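Local structure of lysyl-trna-dependent l-ysyl-phosphatidylgycerol synthase (Bacillus licheniformis, 4V36) at residues 103-106 / 111-114; 208-213 / 238-243. The protein probably transfers lysine from lysyl-tRNA to phosphatidylglycerol, making lysyl-phosphatidylglycerol, a membrane lipid linked to bacterial resistance. All coordinates share one frame; numbering follows the deposited sequence.

From the N terminus, the chain first closes interaction 1, where helix 102-106 turns through a four-residue loop into strand 111-122, so that 103-106 meets 111-114 at once. Interaction 2 opens only later and spans a longer excursion: strand 206-213 is followed by its antiparallel neighbour 220-228, and helix 236-251 then brings 238-243 back against 208-213. The two contacts thus stand in series, neither nested nor crossed. Their centres lie about 33 Å apart, on opposite sides of the chain's centre, yet both reach the same mixed sheet. Interaction 1 ties a short helix to one part of it; interaction 2 packs a long helix against another, near the bound lysine amide.

Interaction 1 of 2, residues 103-106 / 111-114; sequences ALYH and RFFK
The phenyl ring of F112 meets 103-106 edge-on, with CB of Y105 and the backbone N of H106 both lying near its plane. F112 CE1 and CZ both lie 4.0 Å from Y105 CB, and CZ is also 4.0 Å from H106 N. F112 CE1 comes to the Y105 ring obliquely; one face of that ring carries CB of L104, 4.1 Å above the plane and offset toward the rim. In F112, CG lies anti to the carbonyl carbon (chi1 -54°), which carries the ring from the strand toward 103-106. H106 adds a looser touch at the exposed side, its CB lying 4.4 Å from F112 CE2.

The hydroxyl of Y105 leads away to a hydrogen bond with D66, and its ring meets that of F94. F112 also packs on A312 of the neighbouring strand 305-313 and on I97 of strand 91-97, the next one over. The contact closes a short helix-loop-strand connection, setting helix 102-106 against the start of strand 111-122 of the central sheet. No hydrogen bond joins the segments, so they rely here on apolar and van der Waals contact: the aromatic edge rests on the tyrosine's aliphatic CB, and the tyrosine's polar end is satisfied elsewhere.

Interaction 2 of 2, residues 208-213 / 238-243; sequences AFMNIM and DALFIY
L240 reaches from the helix to two side chains on one side of strand 206-213, A208 and M210, and these three buried residues make the whole contact. The tight part is centred on the thioether of M210. Its SD lies 3.7 Å from CD1 of L240 and 3.8 Å from CB of the same leucine, so the sulfur sits alongside the base and one branch of the side chain. The other branch is used as well: CD2 of L240 is 4.0 Å from the terminal CE of M210. The methionine is bent at both outer torsions (chi2 131°, chi3 -63°), which turns its methyl across the leucine, and the two side chains pass at a slant.

A208 makes a lighter touch, its CB meeting CD1 of L240 at 3.9 Å, so that this one methyl is shared between the alanine and the sulfur. Past M210 the strand draws away from the helix. The F241 ring does not reach the strand and packs edge-to-face on F292 instead. F241 and I212 are still buried, but M213 and D238, at the ends of the segments, are partly exposed, D238 with a salt bridge to K301. M226 of strand 220-228 touches both M210 and L240, and L199 of strand 196-200 touches A208 and L240, so the leucine projects onto several strands at once.

No hydrogen bond links the segments, and the fit is wholly apolar. The side chain of M210 is about 8 Å from the bound lysine amide, whose pocket includes M226 on the adjacent strand 220-228. Antiparallel strands 206-213 and 220-228, followed by helix 236-251 packed on them beside this pocket, are consistent with the GNAT-like acyltransferase fold of the clan.

Interaction 1 of 2, residues 103-106 / 111-114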
# COMPACT_ATOMS: atom_id res chain seq x y z
N ALA A 103 11.41 -2.91 18.29
CA ALA A 103 11.84 -3.70 19.44
C ALA A 103 11.58 -5.19 19.24
O ALA A 103 12.28 -6.03 19.79
CB ALA A 103 11.15 -3.21 20.70
N LEU A 104 10.56 -5.50 18.44
CA LEU A 104 10.19 -6.88 18.16
C LEU A 104 11.26 -7.59 17.34
O LEU A 104 11.45 -8.80 17.47
CB LEU A 104 8.85 -6.93 17.42
CG LEU A 104 7.63 -6.37 18.15
CD1 LEU A 104 6.43 -6.33 17.22
CD2 LEU A 104 7.32 -7.19 19.39
N TYR A 105 11.95 -6.84 16.48
CA TYR A 105 12.91 -7.43 15.55
C TYR A 105 14.35 -7.23 16.01
O TYR A 105 15.24 -7.98 15.62
CB TYR A 105 12.71 -6.85 14.15
CG TYR A 105 11.27 -6.85 13.70
CD1 TYR A 105 10.70 -7.99 13.14
CD2 TYR A 105 10.48 -5.72 13.82
CE1 TYR A 105 9.39 -8.00 12.72
CE2 TYR A 105 9.16 -5.72 13.41
CZ TYR A 105 8.62 -6.86 12.86
OH TYR A 105 7.31 -6.86 12.45
N HIS A 106 14.57 -6.21 16.84
CA HIS A 106 15.91 -5.89 17.32
C HIS A 106 16.47 -7.01 18.20
O HIS A 106 17.67 -7.23 18.24
CB HIS A 106 15.90 -4.57 18.08
CG HIS A 106 17.27 -4.10 18.49
ND1 HIS A 106 18.42 -4.54 17.88
CD2 HIS A 106 17.66 -3.23 19.45
CE1 HIS A 106 19.46 -3.96 18.44
NE2 HIS A 106 19.03 -3.16 19.40
N ARG A 111 18.65 -5.40 11.63
CA ARG A 111 18.99 -4.01 11.38
C ARG A 111 17.88 -3.36 10.56
O ARG A 111 17.07 -4.06 9.94
CB ARG A 111 20.34 -3.90 10.66
CG ARG A 111 21.51 -4.40 11.49
CD ARG A 111 22.75 -4.62 10.64
NE ARG A 111 23.87 -5.09 11.45
CZ ARG A 111 25.00 -5.57 10.95
NH1 ARG A 111 25.17 -5.65 9.64
NH2 ARG A 111 25.97 -5.97 11.76
N PHE A 112 17.84 -2.03 10.55
CA PHE A 112 16.73 -1.33 9.90
C PHE A 112 17.20 -0.31 8.87
O PHE A 112 18.25 0.32 9.03
CB PHE A 112 15.86 -0.65 10.96
CG PHE A 112 15.38 -1.58 12.03
CD1 PHE A 112 14.34 -2.46 11.79
CD2 PHE A 112 15.97 -1.58 13.28
CE1 PHE A 112 13.89 -3.32 12.78
CE2 PHE A 112 15.54 -2.43 14.27
CZ PHE A 112 14.49 -3.31 14.02
N PHE A 113 16.42 -0.16 7.82
CA PHE A 113 16.72 0.77 6.74
C PHE A 113 15.44 1.48 6.30
O PHE A 113 14.47 0.84 5.92
CB PHE A 113 17.36 0.03 5.56
CG PHE A 113 17.54 0.88 4.34
CD1 PHE A 113 18.58 1.79 4.26
CD2 PHE A 113 16.66 0.77 3.27
CE1 PHE A 113 18.75 2.57 3.13
CE2 PHE A 113 16.83 1.55 2.14
CZ PHE A 113 17.87 2.45 2.07
N LYS A 114 15.45 2.81 6.36
CA LYS A 114 14.26 3.59 6.04
C LYS A 114 13.98 3.59 4.54
O LYS A 114 14.78 4.09 3.75
CB LYS A 114 14.40 5.02 6.55
CG LYS A 114 13.08 5.76 6.68
CD LYS A 114 13.22 7.03 7.51
CE LYS A 114 11.87 7.66 7.79
NZ LYS A 114 11.99 8.89 8.62

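Interaction 2 of 2, residues 208-213 / 238-243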
# COMPACT_ATOMS: atom_id res chain seq x y z
N ALA A 208 -12.26 7.31 -14.31
CA ALA A 208 -11.30 7.00 -13.26
C ALA A 208 -11.93 6.17 -12.15
O ALA A 208 -13.13 6.28 -11.90
CB ALA A 208 -10.70 8.28 -12.69
N PHE A 209 -11.13 5.35 -11.48
CA PHE A 209 -11.63 4.58 -10.35
C PHE A 209 -10.55 4.32 -9.30
O PHE A 209 -9.36 4.28 -9.60
CB PHE A 209 -12.22 3.24 -10.81
CG PHE A 209 -11.20 2.22 -11.22
CD1 PHE A 209 -10.73 2.17 -12.52
CD2 PHE A 209 -10.72 1.29 -10.30
CE1 PHE A 209 -9.79 1.23 -12.90
CE2 PHE A 209 -9.79 0.34 -10.68
CZ PHE A 209 -9.32 0.31 -11.98
N MET A 210 -11.00 4.16 -8.05
CA MET A 210 -10.12 3.82 -6.94
C MET A 210 -10.83 2.86 -6.00
O MET A 210 -12.04 2.93 -5.84
CB MET A 210 -9.70 5.08 -6.16
CG MET A 210 -8.99 6.14 -6.98
SD MET A 210 -9.71 7.77 -6.72
CE MET A 210 -11.36 7.51 -7.36
N ASN A 211 -10.08 1.95 -5.39
CA ASN A 211 -10.65 1.04 -4.41
C ASN A 211 -10.32 1.49 -2.99
O ASN A 211 -9.15 1.65 -2.64
CB ASN A 211 -10.19 -0.40 -4.65
CG ASN A 211 -8.68 -0.52 -4.75
OD1 ASN A 211 -7.98 0.45 -5.05
ND2 ASN A 211 -8.17 -1.72 -4.51
N ILE A 212 -11.36 1.70 -2.18
CA ILE A 212 -11.20 2.22 -0.83
C ILE A 212 -10.82 1.12 0.16
O ILE A 212 -11.59 0.19 0.38
CB ILE A 212 -12.48 2.92 -0.34
CG1 ILE A 212 -13.03 3.86 -1.42
CG2 ILE A 212 -12.23 3.67 0.96
CD1 ILE A 212 -12.07 4.97 -1.79
N MET A 213 -9.65 1.25 0.77
CA MET A 213 -9.11 0.21 1.64
C MET A 213 -9.58 0.32 3.08
O MET A 213 -9.61 1.42 3.64
CB MET A 213 -7.58 0.22 1.59
CG MET A 213 -7.00 -0.08 0.21
SD MET A 213 -7.32 -1.76 -0.37
CE MET A 213 -8.82 -1.53 -1.33
N ASP A 238 -4.85 14.90 -8.73
CA ASP A 238 -5.11 15.92 -7.72
C ASP A 238 -6.60 16.04 -7.45
O ASP A 238 -7.02 16.15 -6.29
CB ASP A 238 -4.55 17.27 -8.15
CG ASP A 238 -3.04 17.34 -8.03
OD1 ASP A 238 -2.49 16.74 -7.08
OD2 ASP A 238 -2.40 18.00 -8.87
N ALA A 239 -7.40 16.00 -8.51
CA ALA A 239 -8.85 16.09 -8.39
C ALA A 239 -9.43 14.94 -7.59
O ALA A 239 -10.30 15.13 -6.74
CB ALA A 239 -9.49 16.15 -9.77
N LEU A 240 -8.94 13.73 -7.86
CA LEU A 240 -9.44 12.53 -7.20
C LEU A 240 -9.18 12.56 -5.69
O LEU A 240 -10.05 12.20 -4.91
CB LEU A 240 -8.81 11.28 -7.81
CG LEU A 240 -9.22 10.95 -9.25
CD1 LEU A 240 -8.58 9.65 -9.70
CD2 LEU A 240 -10.73 10.89 -9.38
N PHE A 241 -7.99 13.00 -5.30
CA PHE A 241 -7.66 13.09 -3.88
C PHE A 241 -8.51 14.15 -3.18
O PHE A 241 -8.87 13.99 -2.02
CB PHE A 241 -6.17 13.39 -3.68
CG PHE A 241 -5.28 12.19 -3.79
CD1 PHE A 241 -5.41 11.14 -2.90
CD2 PHE A 241 -4.32 12.11 -4.78
CE1 PHE A 241 -4.60 10.02 -2.99
CE2 PHE A 241 -3.50 11.00 -4.88
CZ PHE A 241 -3.64 9.96 -3.99
N ILE A 242 -8.83 15.22 -3.90
CA ILE A 242 -9.70 16.26 -3.37
C ILE A 242 -11.10 15.71 -3.14
O ILE A 242 -11.69 15.92 -2.07
CB ILE A 242 -9.77 17.48 -4.31
CG1 ILE A 242 -8.41 18.19 -4.35
CG2 ILE A 242 -10.84 18.45 -3.85
CD1 ILE A 242 -8.35 19.31 -5.37
N TYR A 243 -11.63 15.00 -4.13
CA TYR A 243 -12.93 14.36 -4.00
C TYR A 243 -12.91 13.29 -2.91
O TYR A 243 -13.88 13.14 -2.16
CB TYR A 243 -13.37 13.74 -5.33
CG TYR A 243 -13.86 14.74 -6.35
CD1 TYR A 243 -14.98 15.52 -6.10
CD2 TYR A 243 -13.22 14.89 -7.58
CE1 TYR A 243 -15.44 16.44 -7.03
CE2 TYR A 243 -13.67 15.79 -8.51
CZ TYR A 243 -14.78 16.57 -8.24
OH TYR A 243 -15.23 17.47 -9.17